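Intracellular serine protease (Bacillus licheniformis, PDB 4ZOQ) cuts peptide bonds sequence-specifically as a class II lanthipeptide protease, probably acting as a serine endopeptidase of the subtilase family. Local coordinates at residues S194-K197 / H198-S201; N209-S212 / P213-Q217; R299-A303 / K304-H308. All blocks are in the same frame, centred on the assembly; numbering follows the deposited sequence.

Contact 1: S194-K197 / H198-S201; sequences SALK and HVVS
Leu-196 and Val-199 close a type II beta turn that feeds the chain into strand 200-205 of the central subtilase sheet. Val-199 N reaches back to Leu-196 O at 3.2 Å. At the turn's apex, Lys-197 folds across the imidazole of His-198. Its CB stands beside the backbone N of His-198. CG, placed anti to the backbone N of its own residue (chi1 -163°), lies over one face of the ring, 4.1 Å from the centroid, in a CH-pi contact offset toward the rim. CD follows on at 4.0 Å from His-198 NE2. A bend at the last torsion (chi4 -69°) turns NZ in toward the ring, 3.4 Å from His-198 CE1. This pair is solvent-exposed, whereas the inner residues are buried. There Leu-196 CB packs 3.8 Å from Val-199 CG2, and Leu-196 also meets Tyr-155 of helix 146-164. Water 1 sits 2.8 Å from each of Leu-196 O and Val-199 O and donates to them, although other acceptors compete for its protons. Where the two arms end, the hydroxyls of Ser-194 and Ser-201 both bond to Glu-220 OE2, that of Ser-194 also to His-191. This common carboxylate holds the pair side by side, with Ser-194 CB 3.6 Å from Ser-201 OG.

Contact 2: N209-S212 / P213-Q217; sequences NNIS and PYSNQ
Ser-212 CB rests on one face of the Tyr-214 ring, a CH-pi contact of 3.7 Å to the centroid, displaced toward the CE2-CZ side. The tyrosine reaches back over Ser-212 because its CG lies between its own backbone N and carbonyl carbon (chi1 57°). Among the backbone bonds, Ser-215 N donates to Ser-212 O at 3.0 Å, closing a type I beta turn with Pro-213 and Tyr-214 at its corners. The turn belongs to the loop joining strands 200-205 and 221-226 of the subtilase sheet, with the Tyr-214 side chain about 8 Å from that of Ser-276, the predicted charge-relay serine. Side-chain hydroxyls anchor it to its surroundings: those of Ser-212 and Tyr-214 each bond to Ser-204 OG and Gly-228 O, and Ser-215 OG bonds to Ser-204 N. With an alanine in place of Tyr-214, Ser-212 CB would probably lose its aromatic cover and Gly-228 O one of its hydroxyl partners. Solvent joins in through water 2, which accepts from Gln-217 NE2 at 2.7 Å and donates to Ser-215 O and Ser-212 O, with further acceptors competing. Van der Waals contacts come from the two branches of Ile-211: CG1 meets Ser-215 CB at 3.8 Å, and CG2 touches the amide nitrogen NE2 of Gln-217, also at 3.8 Å.

Contact 3: R299-A303 / K304-H308; sequences RKPSA and KQVHH
The carboxamide of Gln-305 is held at both polar ends: OE1 accepts from Ser-302 N, and NE2 bonds to Tyr-293 OH, which fixes the rotation of the amide. The bond from Ser-302 N to Gln-305 OE1 is short and nearly straight (2.7 Å, 173° at the hydrogen), its donor tilted modestly out of the carbonyl plane. The other flat group, the imidazole of His-307, bonds through NE2 to Glu-222 OE1 of strand 221-226. Ser-302 is the N-cap of helix 303-313. Its hydroxyl, set between the backbone N and carbonyl carbon (chi1 69°), accepts from Gln-305 N with OG 3.0 Å away. Each residue thus takes the other's backbone N-H, the reciprocal pair that defines a capping box. Regular helix bonds start directly behind it, Val-306 N to Ser-302 O at 3.2 Å and His-307 N to Ala-303 O at 3.0 Å. Pro-301 CA lies 3.4 Å from Gln-305 OE1, and its ring makes the apolar contact, CG meeting Val-306 CG2 at 3.8 Å, the two side chains crossing at a slant. Another first-turn N-H, that of Ala-303, is taken by Gln-166 OE1 from the loop ahead of strand 168-172. Val-306 faces inward, against Val-289 and Ile-290 of helix 275-297 and Leu-168, so the capped helix start packs between that helix and the start of strand 168-172.

Overall arrangement
All three contacts are local turns or caps around one subtilase domain, but their settings differ. Contact 1 is mostly buried, contact 2 partly so, and contact 3 lies nearer the surface. Contacts 1 and 2 bracket strand 200-205, one leading into it and the other following it, with centres about 18 Å apart; each joins a beta turn to a bridging water. Contact 3 relies on side-chain capping of a helix instead. It nevertheless touches contact 1, where Val-200 CG2 packs 4.2 Å from His-307 CD2, and both bear on strands 168-172 and 221-226. Contact 2, the closest to Ser-276, stands about 28 Å between centres from contact 3.

Contact 1: S194-K197 / H198-S201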
ATOM      1  N   SER B 194       1.468   8.728  -2.544  1.00 35.50           N
ATOM      2  CA  SER B 194       0.493   8.581  -3.633  1.00 33.80           C
ATOM      3  C   SER B 194       0.672   9.619  -4.742  1.00 32.63           C
ATOM      4  O   SER B 194       0.345   9.355  -5.902  1.00 32.12           O
ATOM      5  CB  SER B 194      -0.940   8.628  -3.079  1.00 31.82           C
ATOM      6  OG  SER B 194      -1.294   9.933  -2.687  1.00 32.16           O
ATOM      7  N   ALA B 195       1.177  10.801  -4.393  1.00 32.96           N
ATOM      8  CA  ALA B 195       1.353  11.857  -5.387  1.00 32.53           C
ATOM      9  C   ALA B 195       2.589  11.666  -6.272  1.00 33.94           C
ATOM     10  O   ALA B 195       2.706  12.309  -7.307  1.00 34.91           O
ATOM     11  CB  ALA B 195       1.430  13.190  -4.705  1.00 30.66           C
ATOM     12  N   LEU B 196       3.509  10.800  -5.854  1.00 32.55           N
ATOM     13  CA  LEU B 196       4.797  10.627  -6.530  1.00 30.72           C
ATOM     14  C   LEU B 196       4.715  10.005  -7.910  1.00 32.62           C
ATOM     15  O   LEU B 196       3.883   9.142  -8.166  1.00 35.29           O
ATOM     16  CB  LEU B 196       5.731   9.755  -5.682  1.00 31.94           C
ATOM     17  CG  LEU B 196       6.134  10.189  -4.276  1.00 33.47           C
ATOM     18  CD1 LEU B 196       6.849   9.020  -3.588  1.00 32.27           C
ATOM     19  CD2 LEU B 196       7.027  11.426  -4.330  1.00 31.70           C
ATOM     20  N   LYS B 197       5.634  10.389  -8.776  1.00 29.05           N
ATOM     21  CA  LYS B 197       5.775   9.710 -10.040  1.00 32.63           C
ATOM     22  C   LYS B 197       6.229   8.252  -9.789  1.00 34.97           C
ATOM     23  O   LYS B 197       6.941   7.969  -8.807  1.00 34.80           O
ATOM     24  CB  LYS B 197       6.764  10.465 -10.919  1.00 35.62           C
ATOM     25  CG  LYS B 197       6.701  10.107 -12.380  1.00 40.11           C
ATOM     26  CD  LYS B 197       7.789  10.859 -13.156  1.00 46.90           C
ATOM     27  CE  LYS B 197       7.540  10.824 -14.652  1.00 43.07           C
ATOM     28  NZ  LYS B 197       7.731   9.455 -15.167  1.00 45.60           N
ATOM     29  N   HIS B 198       5.743   7.341 -10.641  1.00 34.51           N
ATOM     30  CA  HIS B 198       5.971   5.894 -10.546  1.00 33.41           C
ATOM     31  C   HIS B 198       5.231   5.242  -9.345  1.00 33.79           C
ATOM     32  O   HIS B 198       5.392   4.060  -9.057  1.00 33.67           O
ATOM     33  CB  HIS B 198       7.462   5.582 -10.485  1.00 35.50           C
ATOM     34  CG  HIS B 198       8.252   6.210 -11.586  1.00 39.13           C
ATOM     35  ND1 HIS B 198       8.067   5.888 -12.915  1.00 43.49           N
ATOM     36  CD2 HIS B 198       9.248   7.128 -11.555  1.00 38.34           C
ATOM     37  CE1 HIS B 198       8.900   6.596 -13.657  1.00 38.32           C
ATOM     38  NE2 HIS B 198       9.632   7.352 -12.856  1.00 37.51           N
ATOM     39  N   VAL B 199       4.426   6.013  -8.635  1.00 31.68           N
ATOM     40  CA  VAL B 199       3.532   5.432  -7.651  1.00 32.34           C
ATOM     41  C   VAL B 199       2.081   5.492  -8.192  1.00 36.15           C
ATOM     42  O   VAL B 199       1.625   6.538  -8.660  1.00 34.26           O
ATOM     43  CB  VAL B 199       3.629   6.157  -6.301  1.00 31.61           C
ATOM     44  CG1 VAL B 199       2.561   5.655  -5.367  1.00 30.40           C
ATOM     45  CG2 VAL B 199       5.045   6.013  -5.695  1.00 32.04           C
ATOM     46  N   VAL B 200       1.391   4.355  -8.177  1.00 32.39           N
ATOM     47  CA  VAL B 200       0.019   4.261  -8.678  1.00 30.37           C
ATOM     48  C   VAL B 200      -0.988   4.604  -7.573  1.00 32.21           C
ATOM     49  O   VAL B 200      -1.209   3.811  -6.644  1.00 31.27           O
ATOM     50  CB  VAL B 200      -0.263   2.850  -9.203  1.00 30.93           C
ATOM     51  CG1 VAL B 200      -1.683   2.745  -9.762  1.00 31.74           C
ATOM     52  CG2 VAL B 200       0.779   2.452 -10.270  1.00 31.67           C
ATOM     53  N   SER B 201      -1.622   5.768  -7.676  1.00 29.35           N
ATOM     54  CA  SER B 201      -2.552   6.204  -6.638  1.00 29.01           C
ATOM     55  C   SER B 201      -3.963   5.592  -6.840  1.00 32.91           C
ATOM     56  O   SER B 201      -4.543   5.714  -7.913  1.00 30.70           O
ATOM     57  CB  SER B 201      -2.621   7.722  -6.626  1.00 27.43           C
ATOM     58  OG  SER B 201      -3.440   8.167  -5.581  1.00 33.85           O
TER
HETATM   59  O   HOH W   1       1.182   9.298  -8.756  1.00 32.45           O

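Contact 2: N209-S212 / P213-Q217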
ATOM      1  N   ASN B 209     -20.745   1.516  -7.833  1.00 32.87           N
ATOM      2  CA  ASN B 209     -19.680   2.084  -8.670  1.00 34.15           C
ATOM      3  C   ASN B 209     -19.565   3.593  -8.559  1.00 31.36           C
ATOM      4  O   ASN B 209     -18.689   4.174  -9.203  1.00 31.82           O
ATOM      5  CB  ASN B 209     -19.777   1.690 -10.146  1.00 28.34           C
ATOM      6  CG  ASN B 209     -19.438   0.248 -10.361  1.00 34.86           C
ATOM      7  OD1 ASN B 209     -18.627  -0.311  -9.621  1.00 35.43           O
ATOM      8  ND2 ASN B 209     -19.977  -0.349 -11.414  1.00 36.29           N
ATOM      9  N   ASN B 210     -20.437   4.219  -7.769  1.00 29.33           N
ATOM     10  CA  ASN B 210     -20.209   5.612  -7.403  1.00 32.05           C
ATOM     11  C   ASN B 210     -18.931   5.725  -6.559  1.00 31.19           C
ATOM     12  O   ASN B 210     -18.572   4.805  -5.823  1.00 28.15           O
ATOM     13  CB  ASN B 210     -21.368   6.183  -6.592  1.00 33.38           C
ATOM     14  CG  ASN B 210     -22.637   6.333  -7.396  1.00 40.73           C
ATOM     15  OD1 ASN B 210     -22.610   6.448  -8.631  1.00 46.82           O
ATOM     16  ND2 ASN B 210     -23.772   6.357  -6.696  1.00 43.90           N
ATOM     17  N   ILE B 211     -18.261   6.865  -6.622  1.00 32.72           N
ATOM     18  CA  ILE B 211     -17.046   6.997  -5.835  1.00 31.37           C
ATOM     19  C   ILE B 211     -17.447   6.964  -4.369  1.00 30.32           C
ATOM     20  O   ILE B 211     -18.524   7.449  -4.014  1.00 29.21           O
ATOM     21  CB  ILE B 211     -16.272   8.311  -6.157  1.00 32.79           C
ATOM     22  CG1 ILE B 211     -14.799   8.194  -5.710  1.00 30.68           C
ATOM     23  CG2 ILE B 211     -16.973   9.544  -5.518  1.00 28.71           C
ATOM     24  CD1 ILE B 211     -13.957   7.290  -6.623  1.00 27.35           C
ATOM     25  N   SER B 212     -16.605   6.370  -3.525  1.00 28.48           N
ATOM     26  CA  SER B 212     -16.812   6.448  -2.081  1.00 30.20           C
ATOM     27  C   SER B 212     -16.657   7.917  -1.729  1.00 29.59           C
ATOM     28  O   SER B 212     -15.768   8.578  -2.258  1.00 31.15           O
ATOM     29  CB  SER B 212     -15.809   5.593  -1.310  1.00 28.94           C
ATOM     30  OG  SER B 212     -15.896   4.205  -1.651  1.00 30.58           O
ATOM     31  N   PRO B 213     -17.537   8.439  -0.873  1.00 29.09           N
ATOM     32  CA  PRO B 213     -17.523   9.870  -0.516  1.00 29.28           C
ATOM     33  C   PRO B 213     -16.198  10.344   0.082  1.00 32.40           C
ATOM     34  O   PRO B 213     -15.837  11.507  -0.078  1.00 34.75           O
ATOM     35  CB  PRO B 213     -18.651   9.993   0.525  1.00 32.13           C
ATOM     36  CG  PRO B 213     -19.560   8.800   0.264  1.00 36.77           C
ATOM     37  CD  PRO B 213     -18.662   7.706  -0.257  1.00 31.23           C
ATOM     38  N   TYR B 214     -15.498   9.464   0.783  1.00 29.92           N
ATOM     39  CA  TYR B 214     -14.251   9.830   1.449  1.00 30.39           C
ATOM     40  C   TYR B 214     -13.076   9.810   0.481  1.00 31.12           C
ATOM     41  O   TYR B 214     -12.001  10.301   0.774  1.00 32.16           O
ATOM     42  CB  TYR B 214     -13.981   8.887   2.611  1.00 28.52           C
ATOM     43  CG  TYR B 214     -13.932   7.445   2.174  1.00 27.45           C
ATOM     44  CD1 TYR B 214     -12.804   6.938   1.562  1.00 27.45           C
ATOM     45  CD2 TYR B 214     -15.017   6.574   2.388  1.00 28.44           C
ATOM     46  CE1 TYR B 214     -12.741   5.631   1.127  1.00 26.03           C
ATOM     47  CE2 TYR B 214     -14.953   5.229   1.973  1.00 27.09           C
ATOM     48  CZ  TYR B 214     -13.793   4.776   1.335  1.00 26.08           C
ATOM     49  OH  TYR B 214     -13.646   3.486   0.886  1.00 25.15           O
ATOM     50  N   SER B 215     -13.274   9.218  -0.677  1.00 30.25           N
ATOM     51  CA  SER B 215     -12.134   8.973  -1.544  1.00 31.22           C
ATOM     52  C   SER B 215     -11.520  10.274  -2.114  1.00 29.95           C
ATOM     53  O   SER B 215     -12.194  11.053  -2.767  1.00 32.99           O
ATOM     54  CB  SER B 215     -12.559   8.032  -2.658  1.00 26.50           C
ATOM     55  OG  SER B 215     -11.457   7.577  -3.392  1.00 26.65           O
ATOM     56  N   ASN B 216     -10.244  10.504  -1.834  1.00 27.51           N
ATOM     57  CA  ASN B 216      -9.520  11.629  -2.410  1.00 30.70           C
ATOM     58  C   ASN B 216      -9.539  11.555  -3.931  1.00 30.50           C
ATOM     59  O   ASN B 216      -9.450  10.466  -4.508  1.00 29.10           O
ATOM     60  CB  ASN B 216      -8.053  11.672  -1.907  1.00 28.10           C
ATOM     61  CG  ASN B 216      -7.926  12.215  -0.485  1.00 28.29           C
ATOM     62  OD1 ASN B 216      -8.839  12.852   0.044  1.00 31.49           O
ATOM     63  ND2 ASN B 216      -6.787  11.974   0.127  1.00 29.63           N
ATOM     64  N   GLN B 217      -9.627  12.724  -4.559  1.00 31.29           N
ATOM     65  CA  GLN B 217      -9.742  12.853  -6.004  1.00 30.72           C
ATOM     66  C   GLN B 217      -8.612  13.728  -6.487  1.00 31.39           C
ATOM     67  O   GLN B 217      -8.051  14.482  -5.706  1.00 31.32           O
ATOM     68  CB  GLN B 217     -11.108  13.466  -6.372  1.00 29.92           C
ATOM     69  CG  GLN B 217     -12.271  12.660  -5.807  1.00 32.48           C
ATOM     70  CD  GLN B 217     -13.658  13.205  -6.169  1.00 33.41           C
ATOM     71  OE1 GLN B 217     -13.788  14.152  -6.936  1.00 35.87           O
ATOM     72  NE2 GLN B 217     -14.700  12.563  -5.645  1.00 30.21           N
TER
HETATM   73  O   HOH W   2     -14.917  11.207  -3.305  1.00 31.86           O

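Contact 3: R299-A303 / K304-H308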
ATOM      1  N   ARG B 299       8.946 -15.583 -18.977  1.00 42.29           N
ATOM      2  CA  ARG B 299       9.697 -14.340 -18.923  1.00 45.52           C
ATOM      3  C   ARG B 299       8.957 -13.416 -17.939  1.00 44.85           C
ATOM      4  O   ARG B 299       7.766 -13.580 -17.736  1.00 43.44           O
ATOM      5  CB  ARG B 299       9.795 -13.728 -20.348  1.00 42.42           C
ATOM      6  CG  ARG B 299       9.999 -12.202 -20.388  1.00 56.56           C
ATOM      7  CD  ARG B 299       9.961 -11.631 -21.834  1.00 58.50           C
ATOM      8  NE  ARG B 299       8.671 -11.848 -22.494  1.00 56.21           N
ATOM      9  CZ  ARG B 299       8.458 -12.837 -23.351  1.00 52.56           C
ATOM     10  NH1 ARG B 299       9.447 -13.672 -23.629  1.00 54.97           N
ATOM     11  NH2 ARG B 299       7.273 -12.998 -23.916  1.00 52.26           N
ATOM     12  N   LYS B 300       9.646 -12.492 -17.278  1.00 43.32           N
ATOM     13  CA  LYS B 300       8.929 -11.522 -16.447  1.00 43.17           C
ATOM     14  C   LYS B 300       8.448 -10.354 -17.302  1.00 43.75           C
ATOM     15  O   LYS B 300       9.183  -9.868 -18.161  1.00 49.34           O
ATOM     16  CB  LYS B 300       9.796 -10.993 -15.298  1.00 40.92           C
ATOM     17  CG  LYS B 300      10.111 -12.021 -14.239  1.00 43.64           C
ATOM     18  CD  LYS B 300      11.196 -11.550 -13.278  1.00 49.52           C
ATOM     19  CE  LYS B 300      11.489 -12.639 -12.241  1.00 54.01           C
ATOM     20  NZ  LYS B 300      12.401 -12.166 -11.178  1.00 65.49           N
ATOM     21  N   PRO B 301       7.219  -9.885 -17.064  1.00 38.84           N
ATOM     22  CA  PRO B 301       6.749  -8.712 -17.805  1.00 37.59           C
ATOM     23  C   PRO B 301       7.369  -7.426 -17.219  1.00 36.31           C
ATOM     24  O   PRO B 301       7.801  -7.409 -16.069  1.00 33.26           O
ATOM     25  CB  PRO B 301       5.227  -8.770 -17.620  1.00 34.00           C
ATOM     26  CG  PRO B 301       5.042  -9.395 -16.300  1.00 38.07           C
ATOM     27  CD  PRO B 301       6.205 -10.391 -16.124  1.00 38.66           C
ATOM     28  N   SER B 302       7.460  -6.364 -18.010  1.00 39.31           N
ATOM     29  CA  SER B 302       7.901  -5.084 -17.466  1.00 35.28           C
ATOM     30  C   SER B 302       6.763  -4.487 -16.621  1.00 38.53           C
ATOM     31  O   SER B 302       5.611  -4.920 -16.760  1.00 36.23           O
ATOM     32  CB  SER B 302       8.282  -4.135 -18.580  1.00 32.13           C
ATOM     33  OG  SER B 302       7.133  -3.737 -19.294  1.00 33.42           O
ATOM     34  N   ALA B 303       7.089  -3.536 -15.739  1.00 36.63           N
ATOM     35  CA  ALA B 303       6.098  -2.803 -14.941  1.00 33.74           C
ATOM     36  C   ALA B 303       5.093  -2.130 -15.852  1.00 37.65           C
ATOM     37  O   ALA B 303       3.912  -2.025 -15.526  1.00 40.61           O
ATOM     38  CB  ALA B 303       6.770  -1.779 -14.051  1.00 33.16           C
ATOM     39  N   LYS B 304       5.576  -1.675 -17.004  1.00 40.83           N
ATOM     40  CA  LYS B 304       4.735  -1.007 -17.986  1.00 41.93           C
ATOM     41  C   LYS B 304       3.764  -1.979 -18.617  1.00 36.39           C
ATOM     42  O   LYS B 304       2.603  -1.656 -18.835  1.00 37.96           O
ATOM     43  CB  LYS B 304       5.583  -0.412 -19.121  1.00 41.95           C
ATOM     44  CG  LYS B 304       6.000   1.020 -18.967  1.00 51.77           C
ATOM     45  CD  LYS B 304       6.777   1.496 -20.208  1.00 50.95           C
ATOM     46  CE  LYS B 304       7.434   2.860 -19.964  1.00 61.51           C
ATOM     47  NZ  LYS B 304       8.554   3.161 -20.900  1.00 67.06           N
ATOM     48  N   GLN B 305       4.224  -3.194 -18.867  1.00 34.32           N
ATOM     49  CA  GLN B 305       3.330  -4.189 -19.431  1.00 35.77           C
ATOM     50  C   GLN B 305       2.157  -4.508 -18.502  1.00 35.26           C
ATOM     51  O   GLN B 305       1.020  -4.603 -18.956  1.00 35.37           O
ATOM     52  CB  GLN B 305       4.089  -5.460 -19.749  1.00 33.59           C
ATOM     53  CG  GLN B 305       4.801  -5.399 -21.073  1.00 38.16           C
ATOM     54  CD  GLN B 305       5.711  -6.592 -21.283  1.00 34.50           C
ATOM     55  OE1 GLN B 305       6.718  -6.758 -20.588  1.00 38.07           O
ATOM     56  NE2 GLN B 305       5.321  -7.470 -22.205  1.00 37.68           N
ATOM     57  N   VAL B 306       2.436  -4.668 -17.211  1.00 33.32           N
ATOM     58  CA  VAL B 306       1.387  -4.961 -16.239  1.00 37.06           C
ATOM     59  C   VAL B 306       0.459  -3.762 -16.107  1.00 34.90           C
ATOM     60  O   VAL B 306      -0.760  -3.919 -16.114  1.00 32.39           O
ATOM     61  CB  VAL B 306       1.963  -5.342 -14.883  1.00 35.62           C
ATOM     62  CG1 VAL B 306       0.844  -5.698 -13.929  1.00 30.39           C
ATOM     63  CG2 VAL B 306       2.890  -6.524 -15.058  1.00 30.99           C
ATOM     64  N   HIS B 307       1.046  -2.571 -16.019  1.00 35.07           N
ATOM     65  CA  HIS B 307       0.278  -1.335 -15.913  1.00 34.52           C
ATOM     66  C   HIS B 307      -0.647  -1.196 -17.113  1.00 36.54           C
ATOM     67  O   HIS B 307      -1.810  -0.768 -16.989  1.00 36.23           O
ATOM     68  CB  HIS B 307       1.218  -0.128 -15.822  1.00 38.54           C
ATOM     69  CG  HIS B 307       0.520   1.167 -15.538  1.00 44.08           C
ATOM     70  ND1 HIS B 307      -0.227   1.841 -16.485  1.00 45.45           N
ATOM     71  CD2 HIS B 307       0.481   1.930 -14.419  1.00 40.64           C
ATOM     72  CE1 HIS B 307      -0.715   2.948 -15.952  1.00 40.90           C
ATOM     73  NE2 HIS B 307      -0.306   3.023 -14.699  1.00 40.23           N
ATOM     74  N   HIS B 308      -0.128  -1.574 -18.276  1.00 33.31           N
ATOM     75  CA  HIS B 308      -0.902  -1.510 -19.512  1.00 34.78           C
ATOM     76  C   HIS B 308      -2.123  -2.440 -19.433  1.00 33.51           C
ATOM     77  O   HIS B 308      -3.225  -2.064 -19.805  1.00 32.70           O
ATOM     78  CB  HIS B 308      -0.023  -1.868 -20.725  1.00 34.03           C
ATOM     79  CG  HIS B 308      -0.730  -1.735 -22.028  1.00 33.46           C
ATOM     80  ND1 HIS B 308      -0.912  -0.523 -22.653  1.00 45.10           N
ATOM     81  CD2 HIS B 308      -1.373  -2.653 -22.790  1.00 33.77           C
ATOM     82  CE1 HIS B 308      -1.615  -0.699 -23.760  1.00 41.86           C
ATOM     83  NE2 HIS B 308      -1.906  -1.983 -23.866  1.00 39.34           N
TER